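TarM (Staphylococcus aureus subsp. aureus 21178, PDB 4X7R) is a glycosyltransferase of the GT-B fold, built from two Rossmann-like domains facing a cleft, with a long antiparallel sheet inserted in the N-terminal one. Local coordinates at residues Ile337-Glu341 with Met367-Leu373; Thr330-Leu336 with Val397-Glu403; Cys207-Glu212 with Lys233-His239. The protein carries 1 engineered substitution. All blocks are in the same frame, centred on the assembly; numbering follows the deposited sequence.

Interaction 1 of 3, residues Ile337-Glu341 with Met367-Leu373; sequences IEVAE and MIEDKNL
Two successive crossover helices of a beta-alpha-beta series, linking parallel strands 320-324, 351-355 and 377-381 of the C-terminal Rossmann-like domain, pack here: residues 337-341 are fully helical within helix 333-346, and 367-370 are the last turn of helix 361-370. The CA register pairs Ile337 with Ile368 (6.7 Å) and Glu341 with Leu373 (7.0 Å). Met367 (all three chi t) lays CG 4.0 Å from Ile337 CG2 and CE 3.9 Å from Glu338 OE2. Ile368 offers CG1 to Ile337 CD1 at 3.6 Å, the tightest apolar approach, with Ile337 mm. Lys371 (chi1 m, chi2 and chi3 t, chi4 m) lays CD 3.9 Å from Ile337 CG2, and its NZ forms a salt bridge of 2.8 Å with OE1 of Glu341 (chi1 and chi2 t). Asn372, at phi/psi 56/51, closes the helix in a Schellman motif: Leu373 N bonds to Ile368 O (2.9 Å) and Asn372 N to Glu369 O (2.9 Å). That reversal directs Leu373 back, its CD1 4.1 Å from Ile337 CG2 and 3.9 Å from Glu341 CB. Ile337, Ala340 and Ile368 also rest on Val377 of strand 377-381, Ala340 on Phe352 of strand 351-355, and Val339 faces helix 446-457.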
loop_
_atom_site.group_PDB
_atom_site.type_symbol
_atom_site.label_atom_id
_atom_site.label_comp_id
_atom_site.label_asym_id
_atom_site.label_seq_id
_atom_site.Cartn_x
_atom_site.Cartn_y
_atom_site.Cartn_z
ATOM N N ILE A 337 -14.511 11.343 15.213
ATOM C CA ILE A 337 -15.757 12.102 15.000
ATOM C C ILE A 337 -16.473 12.304 16.343
ATOM O O ILE A 337 -16.933 13.413 16.617
ATOM C CB ILE A 337 -16.684 11.494 13.905
ATOM C CG1 ILE A 337 -15.967 11.318 12.546
ATOM C CG2 ILE A 337 -17.993 12.291 13.746
ATOM C CD1 ILE A 337 -15.252 12.540 11.967
ATOM N N GLU A 338 -16.505 11.251 17.197
ATOM C CA GLU A 338 -17.091 11.312 18.545
ATOM C C GLU A 338 -16.328 12.304 19.416
ATOM O O GLU A 338 -16.950 13.024 20.197
ATOM C CB GLU A 338 -17.127 9.930 19.211
ATOM C CG GLU A 338 -18.256 9.044 18.704
ATOM C CD GLU A 338 -18.255 7.609 19.201
ATOM O OE1 GLU A 338 -18.061 7.389 20.420
ATOM O OE2 GLU A 338 -18.485 6.702 18.369
ATOM N N VAL A 339 -14.987 12.376 19.249
ATOM C CA VAL A 339 -14.130 13.322 19.976
ATOM C C VAL A 339 -14.399 14.746 19.472
ATOM O O VAL A 339 -14.549 15.656 20.291
ATOM C CB VAL A 339 -12.624 12.930 19.922
ATOM C CG1 VAL A 339 -11.739 14.055 20.449
ATOM C CG2 VAL A 339 -12.376 11.654 20.714
ATOM N N ALA A 340 -14.495 14.917 18.127
ATOM C CA ALA A 340 -14.785 16.194 17.466
ATOM C C ALA A 340 -16.076 16.804 18.010
ATOM O O ALA A 340 -16.075 17.978 18.378
ATOM C CB ALA A 340 -14.882 16.000 15.964
ATOM N N GLU A 341 -17.142 15.978 18.152
ATOM C CA GLU A 341 -18.441 16.363 18.714
ATOM C C GLU A 341 -18.289 16.990 20.113
ATOM O O GLU A 341 -18.901 18.023 20.377
ATOM C CB GLU A 341 -19.393 15.148 18.759
ATOM C CG GLU A 341 -20.814 15.483 19.199
ATOM C CD GLU A 341 -21.786 14.320 19.229
ATOM O OE1 GLU A 341 -21.426 13.253 19.777
ATOM O OE2 GLU A 341 -22.926 14.491 18.741
ATOM N N MET A 367 -21.652 10.145 9.220
ATOM C CA MET A 367 -21.476 10.345 10.660
ATOM C C MET A 367 -21.341 11.822 11.065
ATOM O O MET A 367 -21.902 12.223 12.089
ATOM C CB MET A 367 -20.282 9.526 11.153
ATOM C CG MET A 367 -20.323 9.220 12.611
ATOM S SD MET A 367 -18.938 8.156 13.052
ATOM C CE MET A 367 -19.103 8.182 14.835
ATOM N N ILE A 368 -20.600 12.619 10.271
ATOM C CA ILE A 368 -20.391 14.058 10.511
ATOM C C ILE A 368 -21.721 14.810 10.331
ATOM O O ILE A 368 -22.080 15.640 11.178
ATOM C CB ILE A 368 -19.265 14.610 9.587
ATOM C CG1 ILE A 368 -17.904 13.984 9.933
ATOM C CG2 ILE A 368 -19.173 16.136 9.634
ATOM C CD1 ILE A 368 -17.028 13.779 8.773
ATOM N N GLU A 369 -22.443 14.498 9.227
ATOM C CA GLU A 369 -23.743 15.071 8.847
ATOM C C GLU A 369 -24.798 14.793 9.927
ATOM O O GLU A 369 -25.436 15.736 10.407
ATOM C CB GLU A 369 -24.193 14.531 7.478
ATOM C CG GLU A 369 -23.324 14.998 6.318
ATOM C CD GLU A 369 -23.282 14.093 5.100
ATOM O OE1 GLU A 369 -24.319 13.469 4.773
ATOM O OE2 GLU A 369 -22.212 14.030 4.450
ATOM N N ASP A 370 -24.925 13.508 10.351
ATOM C CA ASP A 370 -25.850 13.049 11.398
ATOM C C ASP A 370 -25.598 13.730 12.737
ATOM O O ASP A 370 -26.536 13.909 13.510
ATOM C CB ASP A 370 -25.779 11.518 11.564
ATOM C CG ASP A 370 -26.427 10.708 10.450
ATOM O OD1 ASP A 370 -26.556 11.237 9.320
ATOM O OD2 ASP A 370 -26.769 9.532 10.696
ATOM N N LYS A 371 -24.337 14.100 13.012
ATOM C CA LYS A 371 -23.936 14.770 14.250
ATOM C C LYS A 371 -23.886 16.293 14.077
ATOM O O LYS A 371 -23.644 17.012 15.053
ATOM C CB LYS A 371 -22.590 14.217 14.749
ATOM C CG LYS A 371 -22.705 12.825 15.353
ATOM C CD LYS A 371 -21.349 12.215 15.668
ATOM C CE LYS A 371 -21.475 10.952 16.485
ATOM N NZ LYS A 371 -21.891 11.235 17.886
ATOM N N ASN A 372 -24.150 16.773 12.836
ATOM C CA ASN A 372 -24.158 18.184 12.419
ATOM C C ASN A 372 -22.829 18.892 12.712
ATOM O O ASN A 372 -22.791 19.964 13.321
ATOM C CB ASN A 372 -25.403 18.965 12.927
ATOM C CG ASN A 372 -26.739 18.323 12.612
ATOM O OD1 ASN A 372 -27.453 17.906 13.518
ATOM N ND2 ASN A 372 -27.115 18.221 11.333
ATOM N N LEU A 373 -21.732 18.256 12.268
ATOM C CA LEU A 373 -20.372 18.762 12.422
ATOM C C LEU A 373 -19.801 19.194 11.061
ATOM O O LEU A 373 -18.605 19.480 10.960
ATOM C CB LEU A 373 -19.472 17.705 13.095
ATOM C CG LEU A 373 -19.757 17.392 14.558
ATOM C CD1 LEU A 373 -19.279 16.008 14.918
ATOM C CD2 LEU A 373 -19.122 18.420 15.471
#

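Interaction 2 of 3, residues Thr330-Leu336 with Val397-Glu403; sequences TKRIDLL and VSTSQYE. With 3YW ((2S)-2,3-dihydroxypropyl 2-acetamido-2-deoxy-alpha-D-glucopyranoside), chain F; UDP (uridine-5'-diphosphate), chain E.
A left-handed backbone at Arg332 (phi/psi 45/53), the N-cap position of helix 333-346, is the unusual feature of this contact. It lies in the C-terminal Rossmann-like domain of the GT-B fold, where the 3-10 turn at Thr330-Lys331 and the start of the helix meet strand 397-398 and the loop leaving its C-terminal end. The backbones come close, with Lys331 and Ser400 CA atoms 3.9 Å apart and Thr330 and Gln401 CA atoms 5.7 Å apart. Gln401 N donates to Thr330 O (2.9 Å, 172°). Thr399 (chi1 p) sets OG1 between Lys331 O at 3.1 Å and Arg332 O at 2.8 Å, two acceptors for one hydroxyl proton. The Arg332 side chain reaches forward over the first turn to a salt bridge with Asp334, NE to OD1 2.8 Å and NH2 to OD2 2.9 Å, while its CG packs 3.5 Å from Gln401 CG. Deeper in, Leu336 CD1 meets Val397 CG1 at 3.4 Å, and Leu335 CB lies 4.1 Å from Thr399 CB.

The polar end is part of the ligand site. The CA-to-CB bond of Lys331 points away from the loop, but chi1 and chi2 at m and an extended remainder bring NZ back to a salt bridge with Glu403 OE2 (2.8 Å); NZ also donates to UDP O3A (3.1 Å) and O3B (3.0 Å). Ser400 OG donates to Glu403 OE2 (2.6 Å), and a water joins Thr330 OG1 (2.6 Å) to Tyr402 O (2.7 Å). Arg326 and Glu411 also bind UDP; from 3YW, O3 donates to Glu403 OE1 at 2.7 Å.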
loop_
_atom_site.group_PDB
_atom_site.type_symbol
_atom_site.label_atom_id
_atom_site.label_comp_id
_atom_site.label_asym_id
_atom_site.label_seq_id
_atom_site.Cartn_x
_atom_site.Cartn_y
_atom_site.Cartn_z
ATOM N N THR A 330 -9.068 0.277 11.628
ATOM C CA THR A 330 -8.112 0.318 12.756
ATOM C C THR A 330 -7.755 1.718 13.242
ATOM O O THR A 330 -7.368 1.888 14.396
ATOM C CB THR A 330 -6.892 -0.548 12.503
ATOM O OG1 THR A 330 -6.229 -0.039 11.364
ATOM C CG2 THR A 330 -7.233 -2.007 12.310
ATOM N N LYS A 331 -7.923 2.725 12.362
ATOM C CA LYS A 331 -7.649 4.134 12.650
ATOM C C LYS A 331 -8.729 4.745 13.528
ATOM O O LYS A 331 -8.503 5.798 14.133
ATOM C CB LYS A 331 -7.447 4.935 11.349
ATOM C CG LYS A 331 -6.334 4.397 10.440
ATOM C CD LYS A 331 -4.923 4.589 11.001
ATOM C CE LYS A 331 -3.943 3.824 10.153
ATOM N NZ LYS A 331 -2.559 3.916 10.687
ATOM N N ARG A 332 -9.892 4.057 13.643
ATOM C CA ARG A 332 -11.037 4.464 14.470
ATOM C C ARG A 332 -11.387 5.940 14.325
ATOM O O ARG A 332 -11.465 6.665 15.318
ATOM C CB ARG A 332 -10.858 4.055 15.954
ATOM C CG ARG A 332 -10.897 2.548 16.207
ATOM C CD ARG A 332 -12.183 1.833 15.770
ATOM N NE ARG A 332 -13.394 2.377 16.397
ATOM C CZ ARG A 332 -13.868 1.988 17.572
ATOM N NH1 ARG A 332 -13.231 1.067 18.281
ATOM N NH2 ARG A 332 -14.979 2.527 18.056
ATOM N N ILE A 333 -11.571 6.385 13.065
ATOM C CA ILE A 333 -11.941 7.765 12.730
ATOM C C ILE A 333 -13.351 8.058 13.283
ATOM O O ILE A 333 -13.659 9.212 13.578
ATOM C CB ILE A 333 -11.725 8.075 11.216
ATOM C CG1 ILE A 333 -10.248 7.792 10.829
ATOM C CG2 ILE A 333 -12.082 9.534 10.878
ATOM C CD1 ILE A 333 -9.986 7.412 9.422
ATOM N N ASP A 334 -14.150 6.990 13.541
ATOM C CA ASP A 334 -15.476 7.084 14.175
ATOM C C ASP A 334 -15.305 7.635 15.582
ATOM O O ASP A 334 -16.099 8.474 15.987
ATOM C CB ASP A 334 -16.208 5.726 14.184
ATOM C CG ASP A 334 -15.495 4.595 14.912
ATOM O OD1 ASP A 334 -14.396 4.196 14.461
ATOM O OD2 ASP A 334 -16.069 4.065 15.888
ATOM N N LEU A 335 -14.212 7.228 16.291
ATOM C CA LEU A 335 -13.883 7.730 17.631
ATOM C C LEU A 335 -13.395 9.173 17.555
ATOM O O LEU A 335 -13.682 9.958 18.452
ATOM C CB LEU A 335 -12.876 6.834 18.377
ATOM C CG LEU A 335 -13.426 5.523 18.971
ATOM C CD1 LEU A 335 -12.316 4.709 19.624
ATOM C CD2 LEU A 335 -14.508 5.784 20.010
ATOM N N LEU A 336 -12.718 9.531 16.451
ATOM C CA LEU A 336 -12.259 10.892 16.180
ATOM C C LEU A 336 -13.475 11.817 15.960
ATOM O O LEU A 336 -13.475 12.932 16.488
ATOM C CB LEU A 336 -11.282 10.929 14.983
ATOM C CG LEU A 336 -10.849 12.312 14.466
ATOM C CD1 LEU A 336 -10.217 13.157 15.565
ATOM C CD2 LEU A 336 -9.936 12.189 13.276
ATOM N N VAL A 397 -4.035 14.490 15.882
ATOM C CA VAL A 397 -4.725 13.553 16.740
ATOM C C VAL A 397 -4.628 12.117 16.194
ATOM O O VAL A 397 -4.572 11.920 14.971
ATOM C CB VAL A 397 -6.178 14.052 16.945
ATOM C CG1 VAL A 397 -6.975 14.002 15.644
ATOM C CG2 VAL A 397 -6.879 13.300 18.053
ATOM N N SER A 398 -4.575 11.123 17.111
ATOM C CA SER A 398 -4.578 9.704 16.760
ATOM C C SER A 398 -5.528 8.942 17.667
ATOM O O SER A 398 -5.326 8.913 18.880
ATOM C CB SER A 398 -3.182 9.099 16.835
ATOM O OG SER A 398 -3.260 7.711 16.537
ATOM N N THR A 399 -6.577 8.356 17.071
ATOM C CA THR A 399 -7.563 7.518 17.763
ATOM C C THR A 399 -7.312 6.057 17.384
ATOM O O THR A 399 -8.065 5.183 17.789
ATOM C CB THR A 399 -9.023 7.949 17.441
ATOM O OG1 THR A 399 -9.167 8.123 16.027
ATOM C CG2 THR A 399 -9.429 9.203 18.167
ATOM N N SER A 400 -6.246 5.801 16.625
ATOM C CA SER A 400 -5.867 4.464 16.150
ATOM C C SER A 400 -5.745 3.465 17.297
ATOM O O SER A 400 -5.232 3.810 18.365
ATOM C CB SER A 400 -4.574 4.522 15.351
ATOM O OG SER A 400 -4.348 3.270 14.729
ATOM N N GLN A 401 -6.252 2.248 17.081
ATOM C CA GLN A 401 -6.230 1.194 18.098
ATOM C C GLN A 401 -5.064 0.238 17.909
ATOM O O GLN A 401 -4.738 -0.502 18.841
ATOM C CB GLN A 401 -7.564 0.416 18.125
ATOM C CG GLN A 401 -8.749 1.222 18.667
ATOM C CD GLN A 401 -8.905 1.219 20.160
ATOM O OE1 GLN A 401 -8.387 0.355 20.875
ATOM N NE2 GLN A 401 -9.698 2.155 20.660
ATOM N N TYR A 402 -4.491 0.182 16.693
ATOM C CA TYR A 402 -3.375 -0.723 16.425
ATOM C C TYR A 402 -2.364 -0.073 15.471
ATOM O O TYR A 402 -2.756 0.469 14.433
ATOM C CB TYR A 402 -3.854 -2.073 15.823
ATOM C CG TYR A 402 -5.073 -2.684 16.492
ATOM C CD1 TYR A 402 -4.940 -3.537 17.587
ATOM C CD2 TYR A 402 -6.359 -2.411 16.031
ATOM C CE1 TYR A 402 -6.058 -4.098 18.209
ATOM C CE2 TYR A 402 -7.484 -2.945 16.662
ATOM C CZ TYR A 402 -7.327 -3.796 17.743
ATOM O OH TYR A 402 -8.433 -4.318 18.363
ATOM N N GLU A 403 -1.070 -0.156 15.804
ATOM C CA GLU A 403 0.002 0.338 14.949
ATOM C C GLU A 403 1.228 -0.556 15.116
ATOM O O GLU A 403 1.385 -1.243 16.138
ATOM C CB GLU A 403 0.400 1.807 15.289
ATOM C CG GLU A 403 -0.637 2.896 15.056
ATOM C CD GLU A 403 -1.053 3.116 13.613
ATOM O OE1 GLU A 403 -0.293 2.729 12.695
ATOM O OE2 GLU A 403 -2.152 3.678 13.401
HETATM O O3A 3YW F . -0.933 -3.991 6.423
HETATM C C4A 3YW F . 1.231 -0.943 6.682
HETATM C C5A 3YW F . 0.005 -1.814 6.808
HETATM O O5 3YW F . 3.513 0.188 8.407
HETATM C C6A 3YW F . 0.266 -3.234 6.367
HETATM C C5 3YW F . 3.947 1.499 8.793
HETATM C C6 3YW F . 5.356 1.654 8.271
HETATM C C4 3YW F . 3.810 1.631 10.308
HETATM O O6 3YW F . 6.229 0.664 8.795
HETATM C C3 3YW F . 2.326 1.578 10.659
HETATM O O4 3YW F . 4.342 2.878 10.742
HETATM O O3 3YW F . 2.115 1.668 12.068
HETATM O O7 3YW F . -0.164 -1.040 11.694
HETATM C C7 3YW F . -0.587 -0.169 10.941
HETATM C C8 3YW F . -2.032 0.229 10.920
HETATM N N2 3YW F . 0.211 0.487 10.097
HETATM C C2 3YW F . 1.657 0.330 10.084
HETATM C C1 3YW F . 2.149 -0.110 8.693
HETATM O O1 3YW F . 1.276 0.129 7.626
HETATM O O2 3YW F . -1.045 -1.249 6.024
HETATM N N1 UDP E . -0.399 9.502 3.714
HETATM C C2 UDP E . -0.292 10.504 2.768
HETATM N N3 UDP E . -1.474 11.124 2.437
HETATM C C4 UDP E . -2.730 10.835 2.926
HETATM C C5 UDP E . -2.775 9.748 3.869
HETATM C C6 UDP E . -1.634 9.128 4.229
HETATM O O2 UDP E . 0.771 10.826 2.255
HETATM O O4 UDP E . -3.701 11.521 2.556
HETATM C "C1'" UDP E . 0.873 8.945 4.240
HETATM C "C2'" UDP E . 1.391 9.649 5.492
HETATM O "O2'" UDP E . 2.160 10.791 5.151
HETATM C "C3'" UDP E . 2.252 8.552 6.120
HETATM C "C4'" UDP E . 1.511 7.273 5.739
HETATM O "O4'" UDP E . 0.670 7.598 4.607
HETATM O "O3'" UDP E . 3.626 8.524 5.732
HETATM C "C5'" UDP E . 0.683 6.670 6.844
HETATM O "O5'" UDP E . 1.610 6.058 7.768
HETATM P PA UDP E . 1.221 5.385 9.172
HETATM O O1A UDP E . 2.377 4.602 9.662
HETATM O O2A UDP E . 0.849 6.501 10.162
HETATM O O3A UDP E . -0.013 4.455 8.943
HETATM P PB UDP E . -0.314 3.275 7.897
HETATM O O1B UDP E . 0.946 2.493 7.636
HETATM O O2B UDP E . -0.838 3.854 6.578
HETATM O O3B UDP E . -1.339 2.337 8.503
HETATM O O HOH W 1 -4.451 1.482 12.533
#

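Interaction 3 of 3, residues Cys207-Glu212 with Lys233-His239; sequences CVYYLE and KMFNTNH. With SUS (2-deoxy-3,6-di-O-sulfo-2-(sulfoamino)-alpha-D-glucopyranose), chain C.
This is helix-against-helix-end packing in the N-terminal Rossmann-like domain of the GT-B fold, joining the middle of helix 203-214 to the end of helix 231-235 and the loop that follows. The nearest CA atoms, Val208 and Lys233, are 5.2 Å apart. Van der Waals contacts support it: the methyls Val208 CG2 (chi1 t) and Leu211 CD1 (chi1 m, chi2 t) each come 3.4 Å from the backbone O of Lys233, and Leu211 CB lies 3.8 Å from Thr237 CG2. Thr237, at phi/psi -65/155, leads the chain out of the turn, and its OG1 shares a 2.6 Å hydrogen bond with His239 ND1. The edge of that ring meets the first helix, CE1 3.6 Å from Leu211 O. Glu212 reaches the loop as acceptor, its OE2 2.8 Å from Asn238 N. Leu211 and Met234 also touch Met7 of strand 3-7. Lys233 runs away from the interface past Cys207, CE 3.7 Å from SG, to a salt bridge with bound IDS; its NZ also donates to SUS O2S at 2.8 Å.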
loop_
_atom_site.group_PDB
_atom_site.type_symbol
_atom_site.label_atom_id
_atom_site.label_comp_id
_atom_site.label_asym_id
_atom_site.label_seq_id
_atom_site.Cartn_x
_atom_site.Cartn_y
_atom_site.Cartn_z
ATOM N N CYS A 207 6.030 -16.802 -9.151
ATOM C CA CYS A 207 6.747 -15.770 -8.375
ATOM C C CYS A 207 8.016 -16.257 -7.734
ATOM O O CYS A 207 8.999 -15.534 -7.738
ATOM C CB CYS A 207 5.815 -15.115 -7.373
ATOM S SG CYS A 207 4.497 -14.166 -8.157
ATOM N N VAL A 208 8.038 -17.516 -7.282
ATOM C CA VAL A 208 9.251 -18.117 -6.715
ATOM C C VAL A 208 10.315 -18.257 -7.817
ATOM O O VAL A 208 11.472 -17.895 -7.600
ATOM C CB VAL A 208 8.946 -19.456 -5.993
ATOM C CG1 VAL A 208 10.220 -20.279 -5.773
ATOM C CG2 VAL A 208 8.213 -19.203 -4.677
ATOM N N TYR A 209 9.908 -18.746 -9.013
ATOM C CA TYR A 209 10.818 -18.886 -10.153
ATOM C C TYR A 209 11.399 -17.524 -10.505
ATOM O O TYR A 209 12.610 -17.399 -10.668
ATOM C CB TYR A 209 10.076 -19.487 -11.360
ATOM C CG TYR A 209 10.848 -19.409 -12.664
ATOM C CD1 TYR A 209 11.848 -20.333 -12.966
ATOM C CD2 TYR A 209 10.529 -18.455 -13.634
ATOM C CE1 TYR A 209 12.526 -20.293 -14.189
ATOM C CE2 TYR A 209 11.224 -18.383 -14.840
ATOM C CZ TYR A 209 12.214 -19.310 -15.119
ATOM O OH TYR A 209 12.904 -19.204 -16.305
ATOM N N TYR A 210 10.526 -16.517 -10.618
ATOM C CA TYR A 210 10.878 -15.143 -10.970
ATOM C C TYR A 210 11.979 -14.568 -10.066
ATOM O O TYR A 210 12.976 -14.050 -10.575
ATOM C CB TYR A 210 9.610 -14.258 -10.976
ATOM C CG TYR A 210 9.911 -12.776 -11.008
ATOM C CD1 TYR A 210 10.603 -12.206 -12.075
ATOM C CD2 TYR A 210 9.467 -11.934 -9.992
ATOM C CE1 TYR A 210 10.875 -10.844 -12.117
ATOM C CE2 TYR A 210 9.725 -10.563 -10.032
ATOM C CZ TYR A 210 10.424 -10.026 -11.101
ATOM O OH TYR A 210 10.650 -8.685 -11.191
ATOM N N LEU A 211 11.819 -14.716 -8.726
ATOM C CA LEU A 211 12.805 -14.265 -7.735
ATOM C C LEU A 211 14.137 -14.986 -7.887
ATOM O O LEU A 211 15.167 -14.388 -7.636
ATOM C CB LEU A 211 12.281 -14.452 -6.306
ATOM C CG LEU A 211 11.111 -13.557 -5.899
ATOM C CD1 LEU A 211 10.570 -13.978 -4.537
ATOM C CD2 LEU A 211 11.525 -12.065 -5.902
ATOM N N GLU A 212 14.115 -16.273 -8.269
ATOM C CA GLU A 212 15.338 -17.062 -8.468
ATOM C C GLU A 212 16.057 -16.593 -9.738
ATOM O O GLU A 212 17.281 -16.623 -9.781
ATOM C CB GLU A 212 15.014 -18.559 -8.539
ATOM C CG GLU A 212 14.565 -19.131 -7.206
ATOM C CD GLU A 212 13.855 -20.467 -7.261
ATOM O OE1 GLU A 212 13.461 -20.907 -8.366
ATOM O OE2 GLU A 212 13.655 -21.059 -6.180
ATOM N N LYS A 233 6.547 -16.218 -1.095
ATOM C CA LYS A 233 7.327 -16.049 -2.345
ATOM C C LYS A 233 8.806 -16.022 -2.065
ATOM O O LYS A 233 9.554 -16.735 -2.742
ATOM C CB LYS A 233 6.895 -14.818 -3.142
ATOM C CG LYS A 233 5.434 -14.892 -3.551
ATOM C CD LYS A 233 4.943 -13.575 -4.045
ATOM C CE LYS A 233 3.570 -13.726 -4.635
ATOM N NZ LYS A 233 2.518 -13.381 -3.652
ATOM N N MET A 234 9.227 -15.246 -1.027
ATOM C CA MET A 234 10.625 -15.155 -0.627
ATOM C C MET A 234 11.038 -16.451 0.075
ATOM O O MET A 234 12.095 -17.004 -0.234
ATOM C CB MET A 234 10.865 -13.949 0.324
ATOM C CG MET A 234 12.329 -13.834 0.835
ATOM S SD MET A 234 12.559 -12.605 2.137
ATOM C CE MET A 234 11.681 -13.382 3.516
ATOM N N PHE A 235 10.242 -16.886 1.058
ATOM C CA PHE A 235 10.532 -18.071 1.859
ATOM C C PHE A 235 10.792 -19.348 1.021
ATOM O O PHE A 235 11.754 -20.056 1.294
ATOM C CB PHE A 235 9.432 -18.307 2.913
ATOM C CG PHE A 235 9.818 -19.309 3.985
ATOM C CD1 PHE A 235 10.889 -19.061 4.845
ATOM C CD2 PHE A 235 9.106 -20.490 4.144
ATOM C CE1 PHE A 235 11.254 -19.990 5.827
ATOM C CE2 PHE A 235 9.454 -21.407 5.150
ATOM C CZ PHE A 235 10.526 -21.150 5.983
ATOM N N ASN A 236 9.955 -19.618 0.010
ATOM C CA ASN A 236 10.054 -20.821 -0.831
ATOM C C ASN A 236 11.178 -20.827 -1.892
ATOM O O ASN A 236 11.355 -21.855 -2.549
ATOM C CB ASN A 236 8.708 -21.122 -1.491
ATOM C CG ASN A 236 7.577 -21.404 -0.533
ATOM O OD1 ASN A 236 7.763 -21.696 0.640
ATOM N ND2 ASN A 236 6.362 -21.319 -1.016
ATOM N N THR A 237 11.911 -19.707 -2.100
ATOM C CA THR A 237 12.988 -19.735 -3.117
ATOM C C THR A 237 14.099 -20.716 -2.699
ATOM O O THR A 237 14.265 -20.989 -1.512
ATOM C CB THR A 237 13.574 -18.353 -3.456
ATOM O OG1 THR A 237 14.466 -17.958 -2.424
ATOM C CG2 THR A 237 12.542 -17.292 -3.731
ATOM N N ASN A 238 14.840 -21.235 -3.680
ATOM C CA ASN A 238 15.914 -22.197 -3.476
ATOM C C ASN A 238 17.273 -21.577 -3.102
ATOM O O ASN A 238 18.241 -22.328 -2.990
ATOM C CB ASN A 238 16.049 -23.064 -4.734
ATOM C CG ASN A 238 16.586 -22.338 -5.967
ATOM O OD1 ASN A 238 16.858 -21.128 -5.978
ATOM N ND2 ASN A 238 16.756 -23.072 -7.046
ATOM N N HIS A 239 17.360 -20.226 -2.947
ATOM C CA HIS A 239 18.608 -19.499 -2.623
ATOM C C HIS A 239 19.290 -20.106 -1.415
ATOM O O HIS A 239 18.643 -20.335 -0.397
ATOM C CB HIS A 239 18.369 -17.988 -2.373
ATOM C CG HIS A 239 17.881 -17.224 -3.566
ATOM N ND1 HIS A 239 16.525 -16.983 -3.762
ATOM C CD2 HIS A 239 18.575 -16.613 -4.553
ATOM C CE1 HIS A 239 16.437 -16.281 -4.885
ATOM N NE2 HIS A 239 17.642 -16.046 -5.407
HETATM N N2 SUS C . -0.941 -12.087 -3.924
HETATM C C1 SUS C . -3.380 -11.752 -3.964
HETATM S S1 SUS C . -0.219 -11.768 -5.501
HETATM C C2 SUS C . -2.028 -11.122 -3.680
HETATM S S2 SUS C . -6.189 -7.020 -3.119
HETATM C C3 SUS C . -1.988 -10.585 -2.232
HETATM O O3 SUS C . -0.750 -9.889 -1.980
HETATM S S3 SUS C . 0.231 -10.480 -0.970
HETATM C C4 SUS C . -3.178 -9.673 -1.905
HETATM O O4 SUS C . -3.126 -9.470 -0.507
HETATM C C5 SUS C . -4.526 -10.359 -2.329
HETATM O O5 SUS C . -4.437 -10.786 -3.722
HETATM C C6 SUS C . -5.733 -9.425 -2.305
HETATM O O6 SUS C . -5.446 -8.344 -3.174
HETATM O O1S SUS C . 0.501 -10.423 -5.456
HETATM O O2S SUS C . 0.741 -12.916 -5.774
HETATM O O3S SUS C . -1.299 -11.719 -6.581
HETATM O O4S SUS C . -5.446 -6.026 -4.019
HETATM O O5S SUS C . -7.621 -7.242 -3.612
HETATM O O6S SUS C . -6.206 -6.486 -1.683
HETATM O O7S SUS C . -0.517 -10.626 0.341
HETATM O O8S SUS C . 1.436 -9.562 -0.761
HETATM O O9S SUS C . 0.713 -11.848 -1.438
#

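In the fold
Interactions 1 and 2 share helix 333-346 and touch through Met367 CE, 3.2 Å from Asp334 O; their centres are 15 Å apart, and interaction 1 is nested in the chain loop interaction 2 closes. Interaction 2 is the buried one, with one backbone hydrogen bond, a threonine hydroxyl facing two carbonyls and a lysine-glutamate salt bridge where the loop meets two ligands. Interaction 1 is partly buried, mostly aliphatic toward the sheet, with one salt bridge on its more open flank. Interaction 3 belongs to the other Rossmann-like domain, its centre about 37 Å from that of interaction 2 and about 49 Å from that of interaction 1; its packing is also partly buried, and its lysine meets sulfated sugars rather than UDP.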